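Local coordinates for protein signal recognition particle receptor subunit beta (Mus musculus, PDB 2FH5) that binds GTP as the beta subunit of the signal recognition particle receptor and helps target nascent secretory proteins to the endoplasmic reticulum membrane, at residues A9-G14 with T57-P62; V85-A90 with C122-I127. One frame throughout, in Å; residues are numbered along the deposited sequence.

Contact 1 (A9-G14 with T57-P62)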
loop_
_atom_site.group_PDB
_atom_site.type_symbol
_atom_site.label_atom_id
_atom_site.label_comp_id
_atom_site.label_asym_id
_atom_site.label_seq_id
_atom_site.Cartn_x
_atom_site.Cartn_y
_atom_site.Cartn_z
ATOM N N ALA B 9 12.206 14.107 -2.309
ATOM C CA ALA B 9 11.199 13.124 -1.982
ATOM C C ALA B 9 9.880 13.614 -1.408
ATOM O O ALA B 9 9.821 14.605 -0.668
ATOM C CB ALA B 9 11.806 12.099 -1.042
ATOM N N VAL B 10 8.821 12.897 -1.785
ATOM C CA VAL B 10 7.479 13.138 -1.290
ATOM C C VAL B 10 7.084 11.832 -0.586
ATOM O O VAL B 10 7.012 10.785 -1.214
ATOM C CB VAL B 10 6.456 13.376 -2.406
ATOM C CG1 VAL B 10 5.094 13.640 -1.777
ATOM C CG2 VAL B 10 6.890 14.539 -3.285
ATOM N N LEU B 11 6.847 11.903 0.716
ATOM C CA LEU B 11 6.452 10.737 1.483
ATOM C C LEU B 11 4.931 10.566 1.594
ATOM O O LEU B 11 4.221 11.507 1.942
ATOM C CB LEU B 11 7.046 10.838 2.887
ATOM C CG LEU B 11 8.528 11.205 2.921
ATOM C CD1 LEU B 11 9.027 11.156 4.374
ATOM C CD2 LEU B 11 9.329 10.260 2.040
ATOM N N PHE B 12 4.425 9.379 1.271
ATOM C CA PHE B 12 2.996 9.102 1.416
ATOM C C PHE B 12 2.898 8.261 2.699
ATOM O O PHE B 12 3.520 7.192 2.807
ATOM C CB PHE B 12 2.467 8.310 0.223
ATOM C CG PHE B 12 2.336 9.121 -1.033
ATOM C CD1 PHE B 12 3.462 9.535 -1.737
ATOM C CD2 PHE B 12 1.085 9.519 -1.490
ATOM C CE1 PHE B 12 3.343 10.342 -2.879
ATOM C CE2 PHE B 12 0.962 10.323 -2.629
ATOM C CZ PHE B 12 2.100 10.732 -3.322
ATOM N N VAL B 13 2.146 8.755 3.676
ATOM C CA VAL B 13 2.014 8.075 4.952
ATOM C C VAL B 13 0.550 8.065 5.323
ATOM O O VAL B 13 -0.215 8.839 4.772
ATOM C CB VAL B 13 2.816 8.812 6.079
ATOM C CG1 VAL B 13 4.332 8.811 5.770
ATOM C CG2 VAL B 13 2.297 10.237 6.231
ATOM N N GLY B 14 0.159 7.201 6.259
ATOM C CA GLY B 14 -1.235 7.111 6.664
ATOM C C GLY B 14 -1.512 5.726 7.197
ATOM O O GLY B 14 -0.684 4.808 7.027
ATOM N N THR B 57 10.718 12.262 -6.194
ATOM C CA THR B 57 10.830 10.839 -5.905
ATOM C C THR B 57 9.685 10.456 -4.962
ATOM O O THR B 57 9.729 10.768 -3.780
ATOM C CB THR B 57 12.149 10.480 -5.214
ATOM O OG1 THR B 57 13.216 10.606 -6.149
ATOM C CG2 THR B 57 12.114 9.040 -4.700
ATOM N N LEU B 58 8.645 9.818 -5.485
ATOM C CA LEU B 58 7.542 9.407 -4.625
ATOM C C LEU B 58 8.019 8.203 -3.818
ATOM O O LEU B 58 8.650 7.294 -4.371
ATOM C CB LEU B 58 6.321 9.014 -5.457
ATOM C CG LEU B 58 5.858 9.972 -6.562
ATOM C CD1 LEU B 58 4.529 9.493 -7.113
ATOM C CD2 LEU B 58 5.695 11.388 -6.024
ATOM N N ILE B 59 7.754 8.228 -2.511
ATOM C CA ILE B 59 8.105 7.137 -1.603
ATOM C C ILE B 59 6.847 6.743 -0.823
ATOM O O ILE B 59 6.305 7.538 -0.046
ATOM C CB ILE B 59 9.175 7.551 -0.599
ATOM C CG1 ILE B 59 10.470 7.911 -1.325
ATOM C CG2 ILE B 59 9.414 6.438 0.391
ATOM C CD1 ILE B 59 11.593 8.318 -0.359
ATOM N N ASP B 60 6.377 5.520 -1.058
ATOM C CA ASP B 60 5.179 4.976 -0.423
ATOM C C ASP B 60 5.593 4.283 0.862
ATOM O O ASP B 60 6.311 3.312 0.800
ATOM C CB ASP B 60 4.526 3.991 -1.417
ATOM C CG ASP B 60 3.419 3.103 -0.792
ATOM O OD1 ASP B 60 2.670 3.569 0.091
ATOM O OD2 ASP B 60 3.288 1.919 -1.218
ATOM N N LEU B 61 5.145 4.762 2.019
ATOM C CA LEU B 61 5.536 4.133 3.303
ATOM C C LEU B 61 4.444 3.271 3.937
ATOM O O LEU B 61 3.303 3.675 4.032
ATOM C CB LEU B 61 6.000 5.194 4.326
ATOM C CG LEU B 61 7.196 6.099 3.944
ATOM C CD1 LEU B 61 7.576 7.021 5.095
ATOM C CD2 LEU B 61 8.398 5.236 3.574
ATOM N N PRO B 62 4.796 2.056 4.381
ATOM C CA PRO B 62 3.826 1.154 5.004
ATOM C C PRO B 62 3.093 1.816 6.177
ATOM O O PRO B 62 3.704 2.499 6.990
ATOM C CB PRO B 62 4.691 -0.010 5.484
ATOM C CG PRO B 62 5.888 0.040 4.643
ATOM C CD PRO B 62 6.158 1.513 4.493
#

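Contact 2 (V85-A90 with C122-I127). With GTP (guanosine-5'-triphosphate), chain D.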
loop_
_atom_site.group_PDB
_atom_site.type_symbol
_atom_site.label_atom_id
_atom_site.label_comp_id
_atom_site.label_asym_id
_atom_site.label_seq_id
_atom_site.Cartn_x
_atom_site.Cartn_y
_atom_site.Cartn_z
ATOM N N VAL B 85 -2.278 10.396 3.796
ATOM C CA VAL B 85 -3.506 9.863 3.206
ATOM C C VAL B 85 -4.554 9.421 4.224
ATOM O O VAL B 85 -4.249 8.766 5.212
ATOM C CB VAL B 85 -3.173 8.696 2.297
ATOM C CG1 VAL B 85 -4.410 8.252 1.569
ATOM C CG2 VAL B 85 -2.055 9.101 1.341
ATOM N N VAL B 86 -5.800 9.778 3.968
ATOM C CA VAL B 86 -6.909 9.451 4.863
ATOM C C VAL B 86 -8.066 8.741 4.144
ATOM O O VAL B 86 -8.523 9.194 3.096
ATOM C CB VAL B 86 -7.479 10.744 5.502
ATOM C CG1 VAL B 86 -8.646 10.421 6.453
ATOM C CG2 VAL B 86 -6.382 11.466 6.226
ATOM N N ASP B 87 -8.529 7.628 4.698
ATOM C CA ASP B 87 -9.657 6.927 4.123
ATOM C C ASP B 87 -10.852 7.780 4.550
ATOM O O ASP B 87 -11.274 7.715 5.700
ATOM C CB ASP B 87 -9.787 5.523 4.731
ATOM C CG ASP B 87 -10.976 4.736 4.165
ATOM O OD1 ASP B 87 -12.045 5.345 3.972
ATOM O OD2 ASP B 87 -10.848 3.505 3.928
ATOM N N SER B 88 -11.401 8.568 3.633
ATOM C CA SER B 88 -12.529 9.435 3.961
ATOM C C SER B 88 -13.846 8.729 4.311
ATOM O O SER B 88 -14.701 9.284 5.014
ATOM C CB SER B 88 -12.726 10.415 2.815
ATOM O OG SER B 88 -11.498 11.091 2.569
ATOM N N ALA B 89 -13.992 7.494 3.847
ATOM C CA ALA B 89 -15.200 6.702 4.101
ATOM C C ALA B 89 -15.170 6.029 5.465
ATOM O O ALA B 89 -16.207 5.795 6.057
ATOM C CB ALA B 89 -15.373 5.634 3.002
ATOM N N ALA B 90 -13.980 5.700 5.957
ATOM C CA ALA B 90 -13.864 5.045 7.256
ATOM C C ALA B 90 -13.458 6.052 8.339
ATOM O O ALA B 90 -13.267 5.687 9.510
ATOM C CB ALA B 90 -12.827 3.911 7.187
ATOM N N CYS B 122 -7.645 13.582 1.495
ATOM C CA CYS B 122 -8.841 12.905 1.915
ATOM C C CYS B 122 -9.277 12.031 0.738
ATOM O O CYS B 122 -10.005 12.463 -0.159
ATOM C CB CYS B 122 -9.870 13.958 2.312
ATOM S SG CYS B 122 -9.258 15.014 3.683
ATOM N N ASN B 123 -8.799 10.785 0.778
ATOM C CA ASN B 123 -9.006 9.788 -0.264
ATOM C C ASN B 123 -10.288 8.955 -0.153
ATOM O O ASN B 123 -11.017 9.028 0.846
ATOM C CB ASN B 123 -7.746 8.912 -0.292
ATOM C CG ASN B 123 -7.714 7.953 -1.446
ATOM O OD1 ASN B 123 -7.963 8.388 -2.600
ATOM N ND2 ASN B 123 -7.412 6.759 -1.185
ATOM N N LYS B 124 -10.552 8.171 -1.197
ATOM C CA LYS B 124 -11.743 7.323 -1.281
ATOM C C LYS B 124 -13.059 8.117 -1.380
ATOM O O LYS B 124 -14.115 7.654 -0.916
ATOM C CB LYS B 124 -11.801 6.359 -0.088
ATOM C CG LYS B 124 -10.564 5.439 0.017
ATOM C CD LYS B 124 -10.859 4.063 0.647
ATOM C CE LYS B 124 -9.543 3.352 0.896
ATOM N NZ LYS B 124 -9.662 2.263 1.903
ATOM N N GLN B 125 -12.986 9.310 -1.983
ATOM C CA GLN B 125 -14.153 10.178 -2.170
ATOM C C GLN B 125 -15.232 9.530 -3.054
ATOM O O GLN B 125 -16.418 9.852 -2.923
ATOM C CB GLN B 125 -13.740 11.524 -2.776
ATOM C CG GLN B 125 -13.003 12.462 -1.823
ATOM C CD GLN B 125 -13.819 12.792 -0.580
ATOM O OE1 GLN B 125 -14.987 13.150 -0.677
ATOM N NE2 GLN B 125 -13.201 12.676 0.589
ATOM N N ASP B 126 -14.819 8.619 -3.940
ATOM C CA ASP B 126 -15.739 7.909 -4.824
ATOM C C ASP B 126 -16.770 7.072 -4.047
ATOM O O ASP B 126 -17.788 6.665 -4.604
ATOM C CB ASP B 126 -14.964 6.978 -5.752
ATOM C CG ASP B 126 -14.150 5.937 -4.982
ATOM O OD1 ASP B 126 -13.115 6.294 -4.378
ATOM O OD2 ASP B 126 -14.556 4.764 -4.961
ATOM N N ILE B 127 -16.506 6.789 -2.775
ATOM C CA ILE B 127 -17.451 6.013 -1.973
ATOM C C ILE B 127 -18.489 6.985 -1.422
ATOM O O ILE B 127 -18.145 8.065 -0.936
ATOM C CB ILE B 127 -16.722 5.270 -0.827
ATOM C CG1 ILE B 127 -15.800 4.195 -1.423
ATOM C CG2 ILE B 127 -17.722 4.629 0.121
ATOM C CD1 ILE B 127 -14.899 3.548 -0.404
HETATM P PG GTP D . -0.909 -0.224 3.732
HETATM O O1G GTP D . -1.425 -1.227 4.645
HETATM O O2G GTP D . 0.061 -0.777 2.739
HETATM O O3G GTP D . -0.304 0.964 4.511
HETATM O O3B GTP D . -2.322 0.256 2.864
HETATM P PB GTP D . -2.387 1.297 1.743
HETATM O O1B GTP D . -2.680 2.650 2.304
HETATM O O2B GTP D . -1.169 1.318 0.841
HETATM O O3A GTP D . -3.701 0.778 0.996
HETATM P PA GTP D . -3.900 0.352 -0.507
HETATM O O1A GTP D . -3.384 1.322 -1.422
HETATM O O2A GTP D . -3.332 -1.021 -0.737
HETATM O "O5'" GTP D . -5.483 0.416 -0.528
HETATM C "C5'" GTP D . -6.202 -0.473 0.309
HETATM C "C4'" GTP D . -7.495 -0.890 -0.392
HETATM O "O4'" GTP D . -8.327 0.258 -0.666
HETATM C "C3'" GTP D . -7.283 -1.551 -1.757
HETATM O "O3'" GTP D . -8.221 -2.648 -1.953
HETATM C "C2'" GTP D . -7.516 -0.424 -2.722
HETATM O "O2'" GTP D . -7.795 -0.818 -4.081
HETATM C "C1'" GTP D . -8.623 0.394 -2.054
HETATM N N9 GTP D . -8.588 1.815 -2.350
HETATM C C8 GTP D . -7.464 2.647 -2.299
HETATM N N7 GTP D . -7.796 3.894 -2.625
HETATM C C5 GTP D . -9.181 3.884 -2.897
HETATM C C6 GTP D . -10.103 4.876 -3.279
HETATM O O6 GTP D . -9.930 6.063 -3.478
HETATM N N1 GTP D . -11.453 4.475 -3.472
HETATM C C2 GTP D . -11.882 3.171 -3.301
HETATM N N2 GTP D . -13.191 2.870 -3.525
HETATM N N3 GTP D . -10.987 2.220 -2.923
HETATM C C4 GTP D . -9.658 2.582 -2.731
#

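Contact 1 (A9-G14 with T57-P62)
I59 is the hub of this parallel pairing between strand 9-13 and strand 55-60, at the heart of the P-loop GTPase sheet. Its backbone is gripped twice by the neighbouring strand: its N donates to V10 O (3.0 Å), and its carbonyl O receives F12 N (2.9 Å). V10 N to T57 O (3.1 Å) and L61 N to F12 O (3.0 Å) extend the pattern on either side. On one face of the sheet, L11 and I59 lie side by side. L11 CD2 sits 3.8 Å from I59 CB, and I59 CD1 reaches back to A9 CB (3.8 Å), the alanine being small enough for the end of the isoleucine to pack against its methyl. The other face carries F12 and L58, with F12 CE1 4.1 Å from L58 CD2; the ring meets this methyl at its edge. Branched aliphatic and aromatic residues suit these buried strands, where F75 covers I59 and L27 packs on F12. D60, the acid at the end of its strand, serves the nucleotide site instead: its OD2 is hydrogen-bonded to T21 OG1, and T21 is a magnesium ligand. Past the strand, CG of L61 stands anti to the carbonyl carbon (chi1 -59°), which lays the side chain alongside V13, both pointing the same way, with L61 CD1 3.8 Å from V13 CG1.

Contact 2 (V85-A90 with C122-I127)
The guanine-recognition loop of this GTPase, an NKxD motif read here as N123-K124-Q125-D126, leaves the end of strand 117-123 and is braced by the end of strand 79-87. The strands pair in parallel through N123 N to V86 O (2.8 Å). Just beyond, N123 O is held by two donors from S88, its backbone N (2.9 Å) and its OG (2.7 Å), which arrive from opposite faces of the carbonyl plane. A serine suits the turn because its short hydroxyl, beside its own backbone N, can reach the same oxygen as that N. K124 runs extended beyond CG along one face of the guanine, with its CG 3.4 Å from GTP C6, and ends near the ribose. Its NZ forms a salt bridge with D87 OD2 (2.7 Å), approaching from above the carboxylate plane, and also bonds to D17 O. D87, with CG anti to the backbone N (chi1 180°), uses its other oxygen within its own segment: OD1 accepts A90 N in an Asx motif. An alanine in place of D87 would probably leave the K124 ammonium without its carboxylate mate and the turn at A90 without its side-chain acceptor. D126 reads the base with both carboxylate oxygens: OD1 takes GTP N1 (2.6 Å) and OD2 takes GTP N2 (2.7 Å), the two-pronged match that specifies guanine. S190 also binds OD1. N123 turns its amide to the other edge of the base, ND2 lying near GTP N7 while bonding to S18 O of the P-loop. I127 closes the type I turn from K124 and packs on A89. An aspartate bonded to the N1 and N2 edge of guanine and a lysine aliphatic chain lying along its face are the hallmark of the NKxD site of Ras-like GTPases.

In the fold
Contact 1 closes before contact 2 opens along the chain, and their centres lie about 17 Å apart. Both belong to the same six-stranded mixed sheet, in which strands 55-60, 9-13, 79-87 and 117-123 lie next to one another in that order. Strands 9-13 and 79-87 join them directly: V13 O and V85 N, 2.8 Å apart, probably form a hydrogen bond, and F12 packs on V85. Contact 1 leads into the P-loop and the magnesium and phosphate end of the nucleotide, whereas contact 2 carries the guanine end. The central strands thus hold both parts of the GTP site in one framework, with helix 91-110 connecting the two strands of contact 2.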